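PDB 6HC6: aminopeptidase YwaD, which uses two zinc ions to hydrolyse peptides from the N-terminus, releasing a range of residues such as arginine, lysine and leucine. Local coordinates for residues 138-141 against 142-146; 325-329 against 330-334. One frame throughout, in Å; residues are numbered along the deposited sequence.

How the interactions relate
Interaction 1 and interaction 2 are two local turn contacts, one in the PA domain and one in the M28 peptidase domain. Residues 138-146 lie in the loop between strands 125-131 and 148-152, and residues 325-334 run through the loop after strand 316-322 to the start of strand 334-339. Their centres are about 46 Å apart and their nearest atoms about 32 Å, so neither touches the other. Only interaction 2 comes near the metal site: the side chain of T327 is about 12 Å from a bound zinc ion and about 9 Å from that of the zinc ligand D262. Interaction 1 sits at the surface, away from the zinc site.

Interaction 1: residues 138-141 against 142-146; sequences KDFT and ADAKG
The carbonyl oxygen of T141 accepts the backbone N-H of A144, with T141 O and A144 N 2.9 Å apart. Threonine grips the same turn with its hydroxyl: T141 OG1 takes the N-H of D143, OG1 to N 3.0 Å, in a more bent bond of 140°. A chi1 of 76° sets OG1 between the backbone N and the carbonyl carbon, turning it toward the N-H of D143, so a short side chain with a hydroxyl on its beta carbon suits this ST turn at the start of the 3-10 segment 142-144. The same bond brings D143 CB to 3.2 Å from T141 OG1, while the carboxylate of D143 leads away. On the apolar side, the methyl CB of A144 meets F140 CD1 at 3.9 Å, in the plane of the ring and at its edge; alanine is small enough to sit beside so large a ring. F140 runs inward from the loop, reaching A149 and I151 of strand 148-152 and N164 and A165 of helix 158-167, while Y130 of strand 125-131 packs against F140, D143 and A144, and its hydroxyl hydrogen-bonds to the backbone at D139 O and T141 N.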
loop_
_atom_site.group_PDB
_atom_site.type_symbol
_atom_site.label_atom_id
_atom_site.label_comp_id
_atom_site.label_asym_id
_atom_site.label_seq_id
_atom_site.Cartn_x
_atom_site.Cartn_y
_atom_site.Cartn_z
ATOM N N LYS A 138 14.410 23.482 -17.300
ATOM C CA LYS A 138 14.458 24.226 -18.557
ATOM C C LYS A 138 13.071 24.508 -19.120
ATOM O O LYS A 138 12.923 25.421 -19.940
ATOM C CB LYS A 138 15.280 23.455 -19.598
ATOM C CG LYS A 138 14.530 22.252 -20.169
ATOM C CD LYS A 138 15.439 21.226 -20.837
ATOM C CE LYS A 138 14.636 19.982 -21.213
ATOM N NZ LYS A 138 13.342 20.334 -21.897
ATOM N N ASP A 139 12.053 23.756 -18.699
ATOM C CA ASP A 139 10.707 23.906 -19.243
ATOM C C ASP A 139 9.932 25.066 -18.633
ATOM O O ASP A 139 8.808 25.343 -19.076
ATOM C CB ASP A 139 9.917 22.614 -19.032
ATOM C CG ASP A 139 10.493 21.445 -19.812
ATOM O OD1 ASP A 139 11.069 21.666 -20.897
ATOM O OD2 ASP A 139 10.356 20.303 -19.350
ATOM N N PHE A 140 10.489 25.745 -17.636
ATOM C CA PHE A 140 9.795 26.827 -16.943
ATOM C C PHE A 140 10.473 28.142 -17.301
ATOM O O PHE A 140 11.558 28.441 -16.799
ATOM C CB PHE A 140 9.791 26.597 -15.439
ATOM C CG PHE A 140 8.969 25.419 -15.013
ATOM C CD1 PHE A 140 7.595 25.524 -14.896
ATOM C CD2 PHE A 140 9.564 24.198 -14.754
ATOM C CE1 PHE A 140 6.832 24.438 -14.514
ATOM C CE2 PHE A 140 8.802 23.108 -14.376
ATOM C CZ PHE A 140 7.434 23.231 -14.255
ATOM N N THR A 141 9.836 28.916 -18.183
ATOM C CA THR A 141 10.301 30.257 -18.507
ATOM C C THR A 141 9.776 31.255 -17.478
ATOM O O THR A 141 9.011 30.913 -16.571
ATOM C CB THR A 141 9.847 30.665 -19.909
ATOM O OG1 THR A 141 8.460 31.014 -19.862
ATOM C CG2 THR A 141 10.045 29.528 -20.902
ATOM N N ALA A 142 10.174 32.522 -17.635
ATOM C CA ALA A 142 9.632 33.576 -16.783
ATOM C C ALA A 142 8.111 33.624 -16.856
ATOM O O ALA A 142 7.454 34.050 -15.900
ATOM C CB ALA A 142 10.229 34.931 -17.176
ATOM N N ASP A 143 7.535 33.172 -17.971
ATOM C CA ASP A 143 6.086 33.158 -18.152
ATOM C C ASP A 143 5.371 32.214 -17.190
ATOM O O ASP A 143 4.136 32.262 -17.103
ATOM C CB ASP A 143 5.763 32.779 -19.599
ATOM C CG ASP A 143 4.304 32.991 -19.948
ATOM O OD1 ASP A 143 3.872 34.162 -20.017
ATOM O OD2 ASP A 143 3.592 31.986 -20.159
ATOM N N ALA A 144 6.106 31.370 -16.460
ATOM C CA ALA A 144 5.469 30.398 -15.581
ATOM C C ALA A 144 5.009 31.000 -14.259
ATOM O O ALA A 144 4.108 30.445 -13.625
ATOM C CB ALA A 144 6.422 29.232 -15.311
ATOM N N LYS A 145 5.599 32.116 -13.833
ATOM C CA LYS A 145 5.256 32.700 -12.542
ATOM C C LYS A 145 3.795 33.140 -12.524
ATOM O O LYS A 145 3.310 33.774 -13.467
ATOM C CB LYS A 145 6.175 33.885 -12.244
ATOM C CG LYS A 145 5.987 34.495 -10.870
ATOM C CD LYS A 145 6.881 35.710 -10.702
ATOM C CE LYS A 145 6.816 36.278 -9.292
ATOM N NZ LYS A 145 7.849 37.340 -9.079
ATOM N N GLY A 146 3.091 32.787 -11.447
ATOM C CA GLY A 146 1.691 33.129 -11.283
ATOM C C GLY A 146 0.706 32.275 -12.056
ATOM O O GLY A 146 -0.489 32.588 -12.053
#

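Interaction 2: residues 325-329 against 330-334; sequences VGTSW and EKASE
W329 to A332 form a type I beta turn, closed by a nearly straight bond from A332 N to W329 O of 3.0 Å, and A332 is in addition the centre of an inverse gamma turn. Just ahead of it, T327 OG1 accepts the N-H of W329 at 3.1 Å, making an ST turn; the hydroxyl points on along the chain to meet that N-H. The indole of W329 leans forward along the turn, its CG anti to the backbone N (chi1 -171°). K331 lays CB over one face of the six-membered ring, 3.7 Å from its centroid and 8° off the normal, a CH-pi contact, and its CD follows along the same ring at 3.6 Å from W329 CZ2. A long aliphatic stem suits this place, since it can cover the indole and still send its ammonium on toward D390, a long, weak ion pair. A332 CB presses on W329 CE3 at 3.6 Å and lies 3.7 Å from T327 CG2, a methyl that touches both. With an alanine in place of W329, the stem of K331 and the methyl of A332 would probably lose their aromatic partner, and the lysine chain would be freer to swing. W399 meets the indole edge-to-face, and R414 of helix 412-430 hydrogen-bonds to the carbonyls of T327, W329 and E330. The whole is an ST turn, a type I beta turn and an inverse gamma turn in succession, in the loop that follows the zinc ligand D323 in the M28 peptidase fold.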
loop_
_atom_site.group_PDB
_atom_site.type_symbol
_atom_site.label_atom_id
_atom_site.label_comp_id
_atom_site.label_asym_id
_atom_site.label_seq_id
_atom_site.Cartn_x
_atom_site.Cartn_y
_atom_site.Cartn_z
ATOM N N VAL A 325 -1.794 -11.241 -2.833
ATOM C CA VAL A 325 -1.567 -12.674 -2.890
ATOM C C VAL A 325 -2.777 -13.421 -3.445
ATOM O O VAL A 325 -2.896 -14.613 -3.242
ATOM C CB VAL A 325 -1.173 -13.220 -1.503
ATOM C CG1 VAL A 325 0.243 -12.771 -1.141
ATOM C CG2 VAL A 325 -2.185 -12.778 -0.443
ATOM N N GLY A 326 -3.666 -12.746 -4.170
ATOM C CA GLY A 326 -4.813 -13.469 -4.687
ATOM C C GLY A 326 -5.299 -13.156 -6.090
ATOM O O GLY A 326 -6.444 -13.487 -6.420
ATOM N N THR A 327 -4.479 -12.547 -6.943
ATOM C CA THR A 327 -5.018 -12.122 -8.229
ATOM C C THR A 327 -5.395 -13.331 -9.071
ATOM O O THR A 327 -4.754 -14.385 -9.000
ATOM C CB THR A 327 -4.030 -11.247 -8.998
ATOM O OG1 THR A 327 -4.680 -10.744 -10.171
ATOM C CG2 THR A 327 -2.820 -12.055 -9.445
ATOM N N SER A 328 -6.480 -13.186 -9.835
ATOM C CA SER A 328 -6.854 -14.176 -10.838
ATOM C C SER A 328 -6.109 -13.980 -12.145
ATOM O O SER A 328 -6.227 -14.835 -13.033
ATOM C CB SER A 328 -8.351 -14.115 -11.146
ATOM O OG SER A 328 -8.694 -12.840 -11.664
ATOM N N TRP A 329 -5.362 -12.880 -12.284
ATOM C CA TRP A 329 -4.670 -12.573 -13.533
ATOM C C TRP A 329 -3.857 -13.773 -13.979
ATOM O O TRP A 329 -2.961 -14.222 -13.265
ATOM C CB TRP A 329 -3.757 -11.357 -13.349
ATOM C CG TRP A 329 -3.164 -10.825 -14.645
ATOM C CD1 TRP A 329 -3.823 -10.592 -15.821
ATOM C CD2 TRP A 329 -1.797 -10.461 -14.877
ATOM N NE1 TRP A 329 -2.950 -10.104 -16.766
ATOM C CE2 TRP A 329 -1.701 -10.014 -16.209
ATOM C CE3 TRP A 329 -0.648 -10.455 -14.078
ATOM C CZ2 TRP A 329 -0.497 -9.580 -16.768
ATOM C CZ3 TRP A 329 0.554 -10.031 -14.639
ATOM C CH2 TRP A 329 0.614 -9.591 -15.967
ATOM N N GLU A 330 -4.182 -14.297 -15.160
ATOM C CA GLU A 330 -3.647 -15.600 -15.538
ATOM C C GLU A 330 -2.124 -15.605 -15.572
ATOM O O GLU A 330 -1.503 -16.607 -15.198
ATOM C CB GLU A 330 -4.228 -16.031 -16.881
ATOM C CG GLU A 330 -5.608 -16.659 -16.761
ATOM C CD GLU A 330 -5.838 -17.757 -17.783
ATOM O OE1 GLU A 330 -5.338 -17.627 -18.921
ATOM O OE2 GLU A 330 -6.515 -18.753 -17.444
ATOM N N LYS A 331 -1.499 -14.494 -15.965
ATOM C CA LYS A 331 -0.046 -14.486 -16.104
ATOM C C LYS A 331 0.710 -14.502 -14.778
ATOM O O LYS A 331 1.910 -14.800 -14.779
ATOM C CB LYS A 331 0.374 -13.275 -16.917
ATOM C CG LYS A 331 -0.097 -13.411 -18.361
ATOM C CD LYS A 331 0.157 -12.171 -19.179
ATOM C CE LYS A 331 1.636 -11.905 -19.311
ATOM N NZ LYS A 331 2.033 -11.777 -20.753
ATOM N N ALA A 332 0.056 -14.190 -13.655
ATOM C CA ALA A 332 0.768 -13.982 -12.389
ATOM C C ALA A 332 0.917 -15.309 -11.645
ATOM O O ALA A 332 0.382 -15.523 -10.556
ATOM C CB ALA A 332 0.051 -12.945 -11.532
ATOM N N SER A 333 1.711 -16.188 -12.250
ATOM C CA SER A 333 1.849 -17.578 -11.840
ATOM C C SER A 333 2.997 -17.809 -10.868
ATOM O O SER A 333 3.137 -18.927 -10.356
ATOM C CB SER A 333 2.059 -18.454 -13.083
ATOM O OG SER A 333 3.331 -18.200 -13.641
ATOM N N GLU A 334 3.827 -16.801 -10.612
ATOM C CA GLU A 334 5.012 -16.945 -9.776
ATOM C C GLU A 334 4.793 -16.219 -8.458
ATOM O O GLU A 334 4.339 -15.074 -8.449
ATOM C CB GLU A 334 6.246 -16.385 -10.491
ATOM C CG GLU A 334 7.572 -16.713 -9.831
ATOM C CD GLU A 334 8.050 -18.139 -10.123
ATOM O OE1 GLU A 334 9.118 -18.530 -9.598
ATOM O OE2 GLU A 334 7.375 -18.861 -10.883
#